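PDB 2IGS: DUF3218 domain-containing protein from Pseudomonas aeruginosa, which is of unknown function but folds into a largely helical alpha-beta domain and packs against copies of itself in the crystal. Local coordinates for the interface of chains A and B and the interface of chains C and B. Sequence-based numbering; all coordinates share one arbitrary frame. Chains: chain A/B/C, Hypothetical protein.

Contact 1: the interface of chains A and B. Residues chain A 162, 165-166; chain B 28, 31, 91-92, 96.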
loop_
_atom_site.group_PDB
_atom_site.type_symbol
_atom_site.label_atom_id
_atom_site.label_comp_id
_atom_site.label_asym_id
_atom_site.label_seq_id
_atom_site.Cartn_x
_atom_site.Cartn_y
_atom_site.Cartn_z
ATOM N N GLY A 162 -47.452 16.080 9.184
ATOM C CA GLY A 162 -47.637 14.659 8.881
ATOM C C GLY A 162 -47.007 14.247 7.568
ATOM O O GLY A 162 -46.153 13.356 7.552
ATOM N N GLN A 165 -43.272 14.483 7.706
ATOM C CA GLN A 165 -42.681 13.381 8.453
ATOM C C GLN A 165 -42.689 12.075 7.630
ATOM O O GLN A 165 -41.761 11.274 7.719
ATOM C CB GLN A 165 -43.418 13.222 9.776
ATOM C CG GLN A 165 -42.661 12.484 10.823
ATOM C CD GLN A 165 -43.481 12.275 12.048
ATOM O OE1 GLN A 165 -42.960 12.329 13.166
ATOM N NE2 GLN A 165 -44.782 12.026 11.866
ATOM N N ALA A 166 -43.724 11.892 6.805
ATOM C CA ALA A 166 -43.831 10.724 5.920
ATOM C C ALA A 166 -42.829 10.721 4.726
ATOM O O ALA A 166 -42.608 9.688 4.117
ATOM C CB ALA A 166 -45.277 10.565 5.428
ATOM N N ASN B 28 -48.627 7.801 12.002
ATOM C CA ASN B 28 -48.578 8.446 10.698
ATOM C C ASN B 28 -48.710 7.330 9.685
ATOM O O ASN B 28 -47.746 6.604 9.459
ATOM C CB ASN B 28 -47.228 9.171 10.538
ATOM C CG ASN B 28 -47.143 10.038 9.292
ATOM O OD1 ASN B 28 -47.847 9.829 8.307
ATOM N ND2 ASN B 28 -46.256 11.013 9.331
ATOM N N PHE B 31 -46.030 7.181 6.967
ATOM C CA PHE B 31 -44.665 6.853 7.353
ATOM C C PHE B 31 -44.319 5.460 6.819
ATOM O O PHE B 31 -45.058 4.504 7.048
ATOM C CB PHE B 31 -44.542 6.923 8.889
ATOM C CG PHE B 31 -43.175 6.616 9.417
ATOM C CD1 PHE B 31 -42.228 7.621 9.554
ATOM C CD2 PHE B 31 -42.843 5.322 9.827
ATOM C CE1 PHE B 31 -40.969 7.339 10.041
ATOM C CE2 PHE B 31 -41.588 5.018 10.317
ATOM C CZ PHE B 31 -40.643 6.025 10.435
ATOM N N CYS B 91 -45.023 9.986 19.253
ATOM C CA CYS B 91 -44.810 9.739 17.827
ATOM C C CYS B 91 -43.613 10.518 17.311
ATOM O O CYS B 91 -42.661 9.924 16.786
ATOM C CB CYS B 91 -46.074 10.059 17.030
ATOM S SG CYS B 91 -47.468 8.901 17.410
ATOM N N ASN B 92 -43.651 11.836 17.525
ATOM C CA ASN B 92 -42.663 12.767 16.966
ATOM C C ASN B 92 -41.324 12.881 17.703
ATOM O O ASN B 92 -40.366 13.368 17.127
ATOM C CB ASN B 92 -43.292 14.153 16.774
ATOM C CG ASN B 92 -44.469 14.126 15.841
ATOM O OD1 ASN B 92 -44.609 13.212 15.036
ATOM N ND2 ASN B 92 -45.338 15.138 15.941
ATOM N N LEU B 96 -41.070 7.508 16.062
ATOM C CA LEU B 96 -40.686 7.697 14.651
ATOM C C LEU B 96 -39.199 8.098 14.476
ATOM O O LEU B 96 -38.499 7.543 13.611
ATOM C CB LEU B 96 -41.657 8.643 13.934
ATOM C CG LEU B 96 -43.119 8.127 13.882
ATOM C CD1 LEU B 96 -44.027 9.075 13.118
ATOM C CD2 LEU B 96 -43.248 6.717 13.272
#
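A:Gly162, helical in its backbone at the start of the short helix 161-166, presents its carbonyl O to the side-chain amide of B:Asn28, whose own backbone is extended in a loop. ND2 of B:Asn28 donates to O of A:Gly162 over 2.9 Å, fairly straight with 156° at the hydrogen. The carbonyl O lies close to the amide plane of B:Asn28, whereas the donor is tilted out of the carbonyl plane. One turn further along, A:Gln165 reaches across chain B with CG anti to its backbone N (chi1 -160°) and the rest of the chain extended. Its amide lies among B:Asn28, B:Asn92 and B:Leu96. It passes B:Asn28 in the opposite direction, with the two amide planes 41° apart, and lies across B:Leu96, whose CD1 is 3.4 Å from CD of A:Gln165. As modelled, OE1 of A:Gln165 faces OD1 of B:Asn92 at 2.6 Å, two acceptors, and NE2 faces ND2 of B:Asn28 at 3.1 Å, two donors. Both pairings are doubtful; turning the glutamine amide over would match each donor with an acceptor. CB of A:Ala166 lies 3.8 Å from the backbone N of B:Phe31, and CD2 of B:Leu96 covers one face of that phenylalanine ring. In chain B, B:Asn92 and B:Leu96 belong to the long helix 63-113, to which the B:Cys27-B:Cys91 disulfide ties the chain just before the B:Asn28 loop.

Contact 2: the interface of chains C and B. Residues chain C 138-140; chain B 47, 118.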
loop_
_atom_site.group_PDB
_atom_site.type_symbol
_atom_site.label_atom_id
_atom_site.label_comp_id
_atom_site.label_asym_id
_atom_site.label_seq_id
_atom_site.Cartn_x
_atom_site.Cartn_y
_atom_site.Cartn_z
ATOM N N ALA C 138 -21.903 -13.546 7.712
ATOM C CA ALA C 138 -22.902 -12.530 8.073
ATOM C C ALA C 138 -23.965 -12.970 9.093
ATOM O O ALA C 138 -24.597 -12.131 9.741
ATOM C CB ALA C 138 -23.548 -11.940 6.819
ATOM N N SER C 139 -24.171 -14.275 9.250
ATOM C CA SER C 139 -25.150 -14.759 10.232
ATOM C C SER C 139 -24.562 -14.839 11.647
ATOM O O SER C 139 -25.300 -15.007 12.627
ATOM C CB SER C 139 -25.692 -16.128 9.825
ATOM O OG SER C 139 -24.617 -17.044 9.773
ATOM N N GLY C 140 -23.240 -14.723 11.743
ATOM C CA GLY C 140 -22.532 -14.863 13.013
ATOM C C GLY C 140 -22.047 -16.286 13.243
ATOM O O GLY C 140 -21.362 -16.557 14.236
ATOM N N ARG B 47 -28.161 -12.601 17.515
ATOM C CA ARG B 47 -27.139 -12.966 16.545
ATOM C C ARG B 47 -25.729 -13.105 17.185
ATOM O O ARG B 47 -24.935 -13.972 16.800
ATOM C CB ARG B 47 -27.111 -11.921 15.431
ATOM C CG ARG B 47 -26.773 -12.470 14.073
ATOM C CD ARG B 47 -27.993 -12.497 13.200
ATOM N NE ARG B 47 -28.071 -13.767 12.473
ATOM C CZ ARG B 47 -29.078 -14.115 11.686
ATOM N NH1 ARG B 47 -29.064 -15.304 11.075
ATOM N NH2 ARG B 47 -30.103 -13.281 11.513
ATOM N N LEU B 118 -20.959 -7.363 12.463
ATOM C CA LEU B 118 -21.197 -7.839 13.831
ATOM C C LEU B 118 -19.893 -7.916 14.645
ATOM O O LEU B 118 -19.934 -7.800 15.867
ATOM C CB LEU B 118 -21.903 -9.191 13.855
ATOM C CG LEU B 118 -23.417 -9.310 13.696
ATOM C CD1 LEU B 118 -23.725 -10.781 13.689
ATOM C CD2 LEU B 118 -24.219 -8.644 14.808
HETATM O O HOH W 1 -25.224 -16.108 15.044
#
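B:Arg47 hydrogen-bonds through NE to the backbone O of C:Ser139, joining two copies of the DUF3218 fold across a two-fold interface: helix 35-48 of one chain meets a loop of the other. NE of B:Arg47 lies 3.0 Å from O of C:Ser139, with 155° at the hydrogen. The oxygen sits at the edge of the guanidinium group and nearly in its plane, but the donor approaches tilted 29° from the carbonyl plane. CG of B:Arg47 also comes within 3.3 Å of O of C:Ser139, because the chain bends at chi2 and chi3 and lies against the carbonyl before the guanidinium continues past. NH1 of B:Arg47 passes alongside CB of C:Ser139 at 3.7 Å. Water 1 also meets the oxygen, 2.7 Å from O of C:Ser139, and lies 2.8 Å from the backbone O of B:Arg47, so the same residue is tied to the loop both directly and through solvent. Behind this shell, CD1 of B:Leu118 packs against CG of B:Arg47 at 3.5 Å and backs the bent aliphatic stretch. The same methyl faces the loop more loosely, 4.3 Å from both O of C:Ala138 and CA of C:Gly140. C:Gly140 follows with a positive phi, turning the chain directly after the accepting carbonyl.

Contact 3: the interface of chains C and B. Residues chain C 123, 136, 140; chain B 118-119, 122.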
loop_
_atom_site.group_PDB
_atom_site.type_symbol
_atom_site.label_atom_id
_atom_site.label_comp_id
_atom_site.label_asym_id
_atom_site.label_seq_id
_atom_site.Cartn_x
_atom_site.Cartn_y
_atom_site.Cartn_z
ATOM N N GLY C 123 -12.305 -10.161 21.102
ATOM C CA GLY C 123 -13.523 -10.652 20.443
ATOM C C GLY C 123 -13.307 -11.831 19.506
ATOM O O GLY C 123 -14.272 -12.481 19.091
ATOM N N THR C 136 -16.244 -15.681 10.955
ATOM C CA THR C 136 -17.682 -15.833 11.018
ATOM C C THR C 136 -18.253 -15.119 9.809
ATOM O O THR C 136 -17.660 -14.155 9.314
ATOM C CB THR C 136 -18.246 -15.266 12.327
ATOM O OG1 THR C 136 -17.680 -13.972 12.542
ATOM C CG2 THR C 136 -17.855 -16.185 13.509
ATOM N N GLY C 140 -23.240 -14.723 11.743
ATOM C CA GLY C 140 -22.532 -14.863 13.013
ATOM C C GLY C 140 -22.047 -16.286 13.243
ATOM O O GLY C 140 -21.362 -16.557 14.236
ATOM N N LEU B 118 -20.959 -7.363 12.463
ATOM C CA LEU B 118 -21.197 -7.839 13.831
ATOM C C LEU B 118 -19.893 -7.916 14.645
ATOM O O LEU B 118 -19.934 -7.800 15.867
ATOM C CB LEU B 118 -21.903 -9.191 13.855
ATOM C CG LEU B 118 -23.417 -9.310 13.696
ATOM C CD1 LEU B 118 -23.725 -10.781 13.689
ATOM C CD2 LEU B 118 -24.219 -8.644 14.808
ATOM N N ASP B 119 -18.750 -8.081 13.960
ATOM C CA ASP B 119 -17.439 -8.138 14.626
ATOM C C ASP B 119 -17.104 -6.900 15.444
ATOM O O ASP B 119 -16.461 -7.011 16.486
ATOM C CB ASP B 119 -16.314 -8.353 13.634
ATOM C CG ASP B 119 -16.350 -9.713 12.996
ATOM O OD1 ASP B 119 -16.636 -10.718 13.697
ATOM O OD2 ASP B 119 -16.071 -9.757 11.782
ATOM N N LYS B 122 -18.076 -7.340 18.996
ATOM C CA LYS B 122 -17.482 -8.394 19.837
ATOM C C LYS B 122 -16.346 -7.898 20.729
ATOM O O LYS B 122 -15.744 -6.860 20.461
ATOM C CB LYS B 122 -16.995 -9.561 18.996
ATOM C CG LYS B 122 -18.100 -10.317 18.301
ATOM C CD LYS B 122 -17.499 -11.509 17.573
ATOM C CE LYS B 122 -18.216 -11.844 16.278
ATOM N NZ LYS B 122 -19.695 -11.747 16.431
HETATM O O HOH W 2 -20.145 -12.473 13.505
#
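C:Gly123 and B:Lys122 make the apolar part of this patch, a loop-to-loop contact within the two-fold interface. CB of B:Lys122 lies over CA of C:Gly123 at 3.9 Å, and further along the lysine CD passes the glycine carbonyl O at 3.7 Å. The glycine has no side chain to hold the lysine off, and the aliphatic part of B:Lys122 runs along its backbone. The lysine first extends from CB, then bends at chi3 and again at chi4 (-42°), which turns the ammonium group toward water 2, on the C:Gly140 and B:Leu118 side. The polar part is carried by solvent. Water 2 lies 3.0 Å from NZ of B:Lys122 and makes the link to the hydroxyl OG1 of C:Thr136. The threonine turns OG1 to the space between its backbone N and carbonyl carbon, placing the hydroxyl toward chain B and the water. B:Asp119, on the 3-10 helix 117-121, slides past C:Thr136 in the opposite direction. OD1 of B:Asp119 is 3.6 Å from OG1 of C:Thr136, long for a direct bond. Its negative charge probably favours the nearby ammonium group, with OD1 of B:Asp119 4.2 Å from NZ of B:Lys122. Backbone and methylene carbons border the bridging water on two sides: CA of C:Gly140 on chain C and CB of B:Leu118 on chain B. At water 2 the directions to OG1 of C:Thr136 and NZ of B:Lys122 open an angle of about 108°, close to tetrahedral.

Contacts 2 and 3 belong to one two-fold interface: their C-alpha centres are about 7 Å apart, and they share C:Gly140 and B:Leu118. Each has a twin with the chains exchanged. Contact 1 lies on a different side of chain B, about 31 Å from contact 2 and 34 Å from contact 3, and joins chain A without exact two-fold symmetry. Chain B therefore serves two partners at once, with the loop of contact 1 leading toward helix 35-48, used in contact 2. Both interface types probably contribute to the deposited eight-chain assembly, though the structure alone does not show which association persists in solution.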